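Local structure of putative HAD-hydrolase YfnB (Bacillus subtilis, 3ED5) at residues D120-Y133 with F144-K158. The protein is a putative hydrolase of the haloacid dehalogenase-like superfamily, probably acting as a 5'-nucleotidase. Sequence-based numbering, arbitrary orientation.
Sequences DLYIVTNGVSHTQY and FFKDIFVSEDTGFQK. With FMT (formic acid), chain C; FMT (formic acid), chain D.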
loop_
_atom_site.group_PDB
_atom_site.type_symbol
_atom_site.label_atom_id
_atom_site.label_comp_id
_atom_site.label_asym_id
_atom_site.label_seq_id
_atom_site.Cartn_x
_atom_site.Cartn_y
_atom_site.Cartn_z
ATOM N N ASP A 120 1.513 3.216 -19.303
ATOM C CA ASP A 120 0.448 2.299 -18.906
ATOM C C ASP A 120 0.534 2.146 -17.393
ATOM O O ASP A 120 1.595 1.787 -16.849
ATOM C CB ASP A 120 0.626 0.948 -19.587
ATOM C CG ASP A 120 0.484 1.036 -21.086
ATOM O OD1 ASP A 120 -0.311 1.866 -21.562
ATOM O OD2 ASP A 120 1.169 0.256 -21.780
ATOM N N LEU A 121 -0.558 2.450 -16.689
ATOM C CA LEU A 121 -0.503 2.418 -15.222
ATOM C C LEU A 121 -1.260 1.221 -14.654
ATOM O O LEU A 121 -2.351 0.904 -15.114
ATOM C CB LEU A 121 -1.108 3.710 -14.641
ATOM C CG LEU A 121 -0.656 5.024 -15.271
ATOM C CD1 LEU A 121 -1.325 6.224 -14.578
ATOM C CD2 LEU A 121 0.889 5.170 -15.282
ATOM N N TYR A 122 -0.686 0.579 -13.642
ATOM C CA TYR A 122 -1.347 -0.528 -12.975
ATOM C C TYR A 122 -1.214 -0.331 -11.467
ATOM O O TYR A 122 -0.272 0.307 -10.994
ATOM C CB TYR A 122 -0.706 -1.862 -13.281
ATOM C CG TYR A 122 -0.831 -2.190 -14.753
ATOM C CD1 TYR A 122 -1.935 -2.913 -15.216
ATOM C CD2 TYR A 122 0.117 -1.736 -15.662
ATOM C CE1 TYR A 122 -2.082 -3.207 -16.587
ATOM C CE2 TYR A 122 -0.018 -2.037 -17.057
ATOM C CZ TYR A 122 -1.119 -2.759 -17.482
ATOM O OH TYR A 122 -1.294 -3.079 -18.819
ATOM N N ILE A 123 -2.133 -0.950 -10.744
ATOM C CA ILE A 123 -2.066 -0.975 -9.267
ATOM C C ILE A 123 -1.567 -2.359 -8.812
ATOM O O ILE A 123 -2.007 -3.374 -9.356
ATOM C CB ILE A 123 -3.446 -0.722 -8.615
ATOM C CG1 ILE A 123 -3.932 0.726 -8.845
ATOM C CG2 ILE A 123 -3.394 -1.071 -7.085
ATOM C CD1 ILE A 123 -3.086 1.780 -8.125
ATOM N N VAL A 124 -0.656 -2.385 -7.821
ATOM C CA VAL A 124 -0.186 -3.630 -7.207
ATOM C C VAL A 124 -0.345 -3.452 -5.689
ATOM O O VAL A 124 0.303 -2.591 -5.082
ATOM C CB VAL A 124 1.259 -4.052 -7.637
ATOM C CG1 VAL A 124 1.227 -4.488 -9.159
ATOM C CG2 VAL A 124 2.307 -2.905 -7.381
ATOM N N THR A 125 -1.264 -4.218 -5.130
ATOM C CA THR A 125 -1.604 -4.006 -3.702
ATOM C C THR A 125 -1.880 -5.308 -2.937
ATOM O O THR A 125 -2.453 -6.256 -3.486
ATOM C CB THR A 125 -2.796 -2.982 -3.559
ATOM O OG1 THR A 125 -3.029 -2.707 -2.146
ATOM C CG2 THR A 125 -4.103 -3.558 -4.163
ATOM N N ASN A 126 -1.480 -5.324 -1.647
ATOM C CA ASN A 126 -1.830 -6.416 -0.722
ATOM C C ASN A 126 -3.092 -6.051 0.101
ATOM O O ASN A 126 -3.576 -6.863 0.893
ATOM C CB ASN A 126 -0.698 -6.639 0.299
ATOM C CG ASN A 126 0.443 -7.440 -0.253
ATOM O OD1 ASN A 126 0.386 -7.933 -1.395
ATOM N ND2 ASN A 126 1.493 -7.575 0.533
ATOM N N GLY A 127 -3.615 -4.846 -0.100
ATOM C CA GLY A 127 -4.810 -4.388 0.633
ATOM C C GLY A 127 -6.068 -5.165 0.287
ATOM O O GLY A 127 -6.190 -5.748 -0.773
ATOM N N VAL A 128 -7.038 -5.156 1.181
ATOM C CA VAL A 128 -8.328 -5.791 0.904
ATOM C C VAL A 128 -8.941 -5.231 -0.398
ATOM O O VAL A 128 -9.048 -3.998 -0.560
ATOM C CB VAL A 128 -9.265 -5.613 2.088
ATOM C CG1 VAL A 128 -10.695 -6.131 1.759
ATOM C CG2 VAL A 128 -8.655 -6.344 3.289
ATOM N N SER A 129 -9.344 -6.136 -1.301
ATOM C CA SER A 129 -9.768 -5.695 -2.635
ATOM C C SER A 129 -10.906 -4.664 -2.560
ATOM O O SER A 129 -10.809 -3.584 -3.145
ATOM C CB SER A 129 -10.193 -6.882 -3.510
ATOM O OG SER A 129 -10.391 -6.375 -4.818
ATOM N N HIS A 130 -11.959 -4.988 -1.795
ATOM C CA HIS A 130 -13.084 -4.064 -1.712
ATOM C C HIS A 130 -12.638 -2.669 -1.260
ATOM O O HIS A 130 -13.118 -1.651 -1.778
ATOM C CB HIS A 130 -14.160 -4.582 -0.760
ATOM C CG HIS A 130 -15.396 -3.756 -0.813
ATOM N ND1 HIS A 130 -15.769 -2.916 0.211
ATOM C CD2 HIS A 130 -16.292 -3.565 -1.810
ATOM C CE1 HIS A 130 -16.876 -2.281 -0.130
ATOM N NE2 HIS A 130 -17.209 -2.649 -1.354
ATOM N N THR A 131 -11.724 -2.646 -0.292
ATOM C CA THR A 131 -11.251 -1.413 0.316
ATOM C C THR A 131 -10.481 -0.571 -0.701
ATOM O O THR A 131 -10.675 0.649 -0.795
ATOM C CB THR A 131 -10.350 -1.706 1.521
ATOM O OG1 THR A 131 -11.113 -2.399 2.511
ATOM C CG2 THR A 131 -9.819 -0.385 2.122
ATOM N N GLN A 132 -9.634 -1.230 -1.485
ATOM C CA GLN A 132 -8.770 -0.502 -2.404
ATOM C C GLN A 132 -9.578 0.014 -3.587
ATOM O O GLN A 132 -9.402 1.177 -3.994
ATOM C CB GLN A 132 -7.612 -1.409 -2.861
ATOM C CG GLN A 132 -6.685 -1.962 -1.699
ATOM C CD GLN A 132 -6.173 -0.879 -0.745
ATOM O OE1 GLN A 132 -6.955 -0.226 -0.033
ATOM N NE2 GLN A 132 -4.860 -0.752 -0.652
ATOM N N TYR A 133 -10.470 -0.824 -4.118
ATOM C CA TYR A 133 -11.350 -0.414 -5.209
ATOM C C TYR A 133 -12.180 0.811 -4.772
ATOM O O TYR A 133 -12.281 1.821 -5.497
ATOM C CB TYR A 133 -12.289 -1.549 -5.637
ATOM C CG TYR A 133 -11.696 -2.438 -6.730
ATOM C CD1 TYR A 133 -10.672 -3.342 -6.463
ATOM C CD2 TYR A 133 -12.169 -2.353 -8.040
ATOM C CE1 TYR A 133 -10.138 -4.179 -7.483
ATOM C CE2 TYR A 133 -11.646 -3.171 -9.066
ATOM C CZ TYR A 133 -10.640 -4.085 -8.773
ATOM O OH TYR A 133 -10.130 -4.884 -9.792
ATOM N N PHE A 144 -7.826 5.851 -14.087
ATOM C CA PHE A 144 -6.544 6.111 -14.734
ATOM C C PHE A 144 -5.701 4.846 -14.878
ATOM O O PHE A 144 -4.670 4.869 -15.553
ATOM C CB PHE A 144 -5.740 7.175 -13.949
ATOM C CG PHE A 144 -6.383 8.531 -13.935
ATOM C CD1 PHE A 144 -6.366 9.343 -15.071
ATOM C CD2 PHE A 144 -6.988 9.014 -12.789
ATOM C CE1 PHE A 144 -6.957 10.616 -15.073
ATOM C CE2 PHE A 144 -7.599 10.284 -12.775
ATOM C CZ PHE A 144 -7.574 11.093 -13.921
ATOM N N PHE A 145 -6.118 3.765 -14.219
ATOM C CA PHE A 145 -5.359 2.482 -14.220
ATOM C C PHE A 145 -5.947 1.452 -15.155
ATOM O O PHE A 145 -7.168 1.243 -15.205
ATOM C CB PHE A 145 -5.273 1.942 -12.790
ATOM C CG PHE A 145 -4.533 2.873 -11.883
ATOM C CD1 PHE A 145 -3.140 2.811 -11.793
ATOM C CD2 PHE A 145 -5.216 3.871 -11.174
ATOM C CE1 PHE A 145 -2.422 3.721 -10.979
ATOM C CE2 PHE A 145 -4.501 4.785 -10.313
ATOM C CZ PHE A 145 -3.109 4.713 -10.231
ATOM N N LYS A 146 -5.068 0.837 -15.945
ATOM C CA LYS A 146 -5.445 -0.224 -16.864
ATOM C C LYS A 146 -5.944 -1.480 -16.163
ATOM O O LYS A 146 -6.844 -2.155 -16.665
ATOM C CB LYS A 146 -4.254 -0.584 -17.728
ATOM C CG LYS A 146 -3.777 0.541 -18.622
ATOM C CD LYS A 146 -4.306 0.440 -20.001
ATOM C CE LYS A 146 -3.301 -0.232 -20.939
ATOM N NZ LYS A 146 -3.030 -1.665 -20.538
ATOM N N ASP A 147 -5.359 -1.803 -15.012
ATOM C CA ASP A 147 -5.797 -2.938 -14.200
ATOM C C ASP A 147 -5.334 -2.762 -12.742
ATOM O O ASP A 147 -4.462 -1.924 -12.450
ATOM C CB ASP A 147 -5.280 -4.262 -14.790
ATOM C CG ASP A 147 -6.220 -5.430 -14.556
ATOM O OD1 ASP A 147 -7.071 -5.430 -13.614
ATOM O OD2 ASP A 147 -6.087 -6.391 -15.340
ATOM N N ILE A 148 -5.936 -3.540 -11.854
ATOM C CA ILE A 148 -5.666 -3.508 -10.406
ATOM C C ILE A 148 -5.417 -4.952 -9.982
ATOM O O ILE A 148 -6.303 -5.808 -10.143
ATOM C CB ILE A 148 -6.862 -2.885 -9.665
ATOM C CG1 ILE A 148 -7.019 -1.437 -10.137
ATOM C CG2 ILE A 148 -6.679 -2.948 -8.114
ATOM C CD1 ILE A 148 -8.238 -0.758 -9.615
ATOM N N PHE A 149 -4.205 -5.232 -9.505
ATOM C CA PHE A 149 -3.819 -6.577 -9.131
ATOM C C PHE A 149 -3.773 -6.692 -7.613
ATOM O O PHE A 149 -2.895 -6.117 -6.970
ATOM C CB PHE A 149 -2.476 -6.941 -9.719
ATOM C CG PHE A 149 -2.445 -6.838 -11.219
ATOM C CD1 PHE A 149 -3.140 -7.772 -12.019
ATOM C CD2 PHE A 149 -1.747 -5.817 -11.830
ATOM C CE1 PHE A 149 -3.122 -7.695 -13.435
ATOM C CE2 PHE A 149 -1.709 -5.733 -13.260
ATOM C CZ PHE A 149 -2.409 -6.677 -14.045
ATOM N N VAL A 150 -4.714 -7.471 -7.086
ATOM C CA VAL A 150 -4.848 -7.639 -5.634
ATOM C C VAL A 150 -4.271 -8.993 -5.204
ATOM O O VAL A 150 -4.526 -10.016 -5.859
ATOM C CB VAL A 150 -6.343 -7.453 -5.221
ATOM C CG1 VAL A 150 -6.822 -6.039 -5.617
ATOM C CG2 VAL A 150 -7.264 -8.490 -5.833
ATOM N N SER A 151 -3.489 -8.996 -4.127
ATOM C CA SER A 151 -2.837 -10.225 -3.628
ATOM C C SER A 151 -3.823 -11.392 -3.475
ATOM O O SER A 151 -3.502 -12.534 -3.760
ATOM C CB SER A 151 -2.114 -9.964 -2.278
ATOM O OG SER A 151 -3.015 -9.422 -1.325
ATOM N N GLU A 152 -5.045 -11.087 -3.034
ATOM C CA GLU A 152 -6.006 -12.134 -2.654
ATOM C C GLU A 152 -6.464 -12.994 -3.826
ATOM O O GLU A 152 -6.980 -14.097 -3.640
ATOM C CB GLU A 152 -7.207 -11.509 -1.916
ATOM C CG GLU A 152 -8.041 -10.535 -2.765
ATOM C CD GLU A 152 -9.029 -9.760 -1.920
ATOM O OE1 GLU A 152 -8.614 -8.929 -1.101
ATOM O OE2 GLU A 152 -10.235 -9.995 -2.066
ATOM N N ASP A 153 -6.234 -12.508 -5.041
ATOM C CA ASP A 153 -6.537 -13.289 -6.249
ATOM C C ASP A 153 -5.431 -14.249 -6.648
ATOM O O ASP A 153 -5.623 -15.089 -7.554
ATOM C CB ASP A 153 -6.704 -12.331 -7.426
ATOM C CG ASP A 153 -8.019 -11.612 -7.417
ATOM O OD1 ASP A 153 -8.855 -11.809 -6.489
ATOM O OD2 ASP A 153 -8.212 -10.812 -8.363
ATOM N N THR A 154 -4.268 -14.119 -6.020
ATOM C CA THR A 154 -3.040 -14.746 -6.527
ATOM C C THR A 154 -2.601 -15.970 -5.751
ATOM O O THR A 154 -1.816 -16.759 -6.257
ATOM C CB THR A 154 -1.831 -13.733 -6.549
ATOM O OG1 THR A 154 -1.306 -13.561 -5.215
ATOM C CG2 THR A 154 -2.233 -12.370 -7.141
ATOM N N GLY A 155 -3.063 -16.097 -4.505
ATOM C CA GLY A 155 -2.580 -17.129 -3.607
ATOM C C GLY A 155 -1.335 -16.738 -2.858
ATOM O O GLY A 155 -0.923 -17.466 -1.947
ATOM N N PHE A 156 -0.743 -15.597 -3.250
ATOM C CA PHE A 156 0.507 -15.099 -2.704
ATOM C C PHE A 156 0.314 -13.606 -2.381
ATOM O O PHE A 156 -0.816 -13.098 -2.425
ATOM C CB PHE A 156 1.648 -15.304 -3.735
ATOM C CG PHE A 156 1.786 -16.724 -4.213
ATOM C CD1 PHE A 156 2.617 -17.618 -3.558
ATOM C CD2 PHE A 156 1.073 -17.161 -5.336
ATOM C CE1 PHE A 156 2.747 -18.964 -4.027
ATOM C CE2 PHE A 156 1.192 -18.483 -5.816
ATOM C CZ PHE A 156 2.020 -19.389 -5.140
ATOM N N GLN A 157 1.396 -12.903 -2.073
ATOM C CA GLN A 157 1.304 -11.491 -1.715
ATOM C C GLN A 157 2.657 -10.870 -1.993
ATOM O O GLN A 157 3.646 -11.569 -1.962
ATOM C CB GLN A 157 0.904 -11.311 -0.216
ATOM C CG GLN A 157 1.866 -11.893 0.827
ATOM C CD GLN A 157 1.902 -13.417 0.889
ATOM O OE1 GLN A 157 0.880 -14.100 0.703
ATOM N NE2 GLN A 157 3.104 -13.977 1.152
ATOM N N LYS A 158 2.702 -9.566 -2.246
ATOM C CA LYS A 158 3.992 -8.855 -2.257
ATOM C C LYS A 158 4.686 -9.107 -0.903
ATOM O O LYS A 158 4.012 -9.072 0.158
ATOM C CB LYS A 158 3.827 -7.340 -2.466
ATOM C CG LYS A 158 2.978 -6.874 -3.658
ATOM C CD LYS A 158 3.077 -5.307 -3.796
ATOM C CE LYS A 158 2.223 -4.651 -2.801
ATOM N NZ LYS A 158 2.159 -3.179 -2.991
HETATM C C FMT C . 1.388 -3.489 0.201
HETATM O O1 FMT C . 0.921 -3.528 1.326
HETATM O O2 FMT C . 0.626 -3.597 -0.759
HETATM C C FMT D . 2.076 -17.805 0.385
HETATM O O1 FMT D . 2.508 -17.123 1.359
HETATM O O2 FMT D . 0.884 -17.862 -0.011
HETATM O O HOH W 1 -3.097 3.526 -17.525
HETATM O O HOH W 2 -5.260 -8.197 -1.835
HETATM O O HOH W 3 -8.571 -6.797 -9.373
#
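Ile123 and Ile148 lie side by side on neighbouring parallel strands and, with Phe145 and Tyr133, form the tight part of this contact. With CG1 anti to the carbonyl carbon (chi1 -68°), Ile123 sets CD1 over one face of the Phe145 ring, 3.5 Å from Phe145 CE1. Ile148 in turn places its own CD1 over a face of Tyr133, whose helix packs on this face of the sheet, running roughly antiparallel to the strand. Backbone hydrogen bonds join the strands, among them Ile123 N to Asp147 O at 3.0 Å and Thr125 N to Phe149 O at 3.1 Å.

On the other face the buried Tyr122 and Phe149 rings are nearly parallel but barely overlap, Tyr122 CD1 meeting Phe149 CE2 at 3.4 Å. The loose side begins at solvent-exposed Lys146, which bends round so that NZ donates to Tyr122 OH at 2.8 Å. A leucine in place of Tyr122 would probably leave the Lys146 ammonium without this acceptor and free to swing into solvent.

Beyond the strand ends, Asn126 grips the backbone of Lys158 twice: OD1 accepts from Lys158 N in its carbonyl plane, and ND2 donates to Lys158 O at 3.0 Å. Lys158 NZ reaches Val124 O (2.9 Å) from above the carbonyl plane and forms salt bridges with Asp189 and Asp13, the probable nucleophile. A right-handed beta-alpha-beta crossover pairing two strands, with the following loop bringing Lys158 to Asp13, is characteristic of the Rossmann-like HAD core.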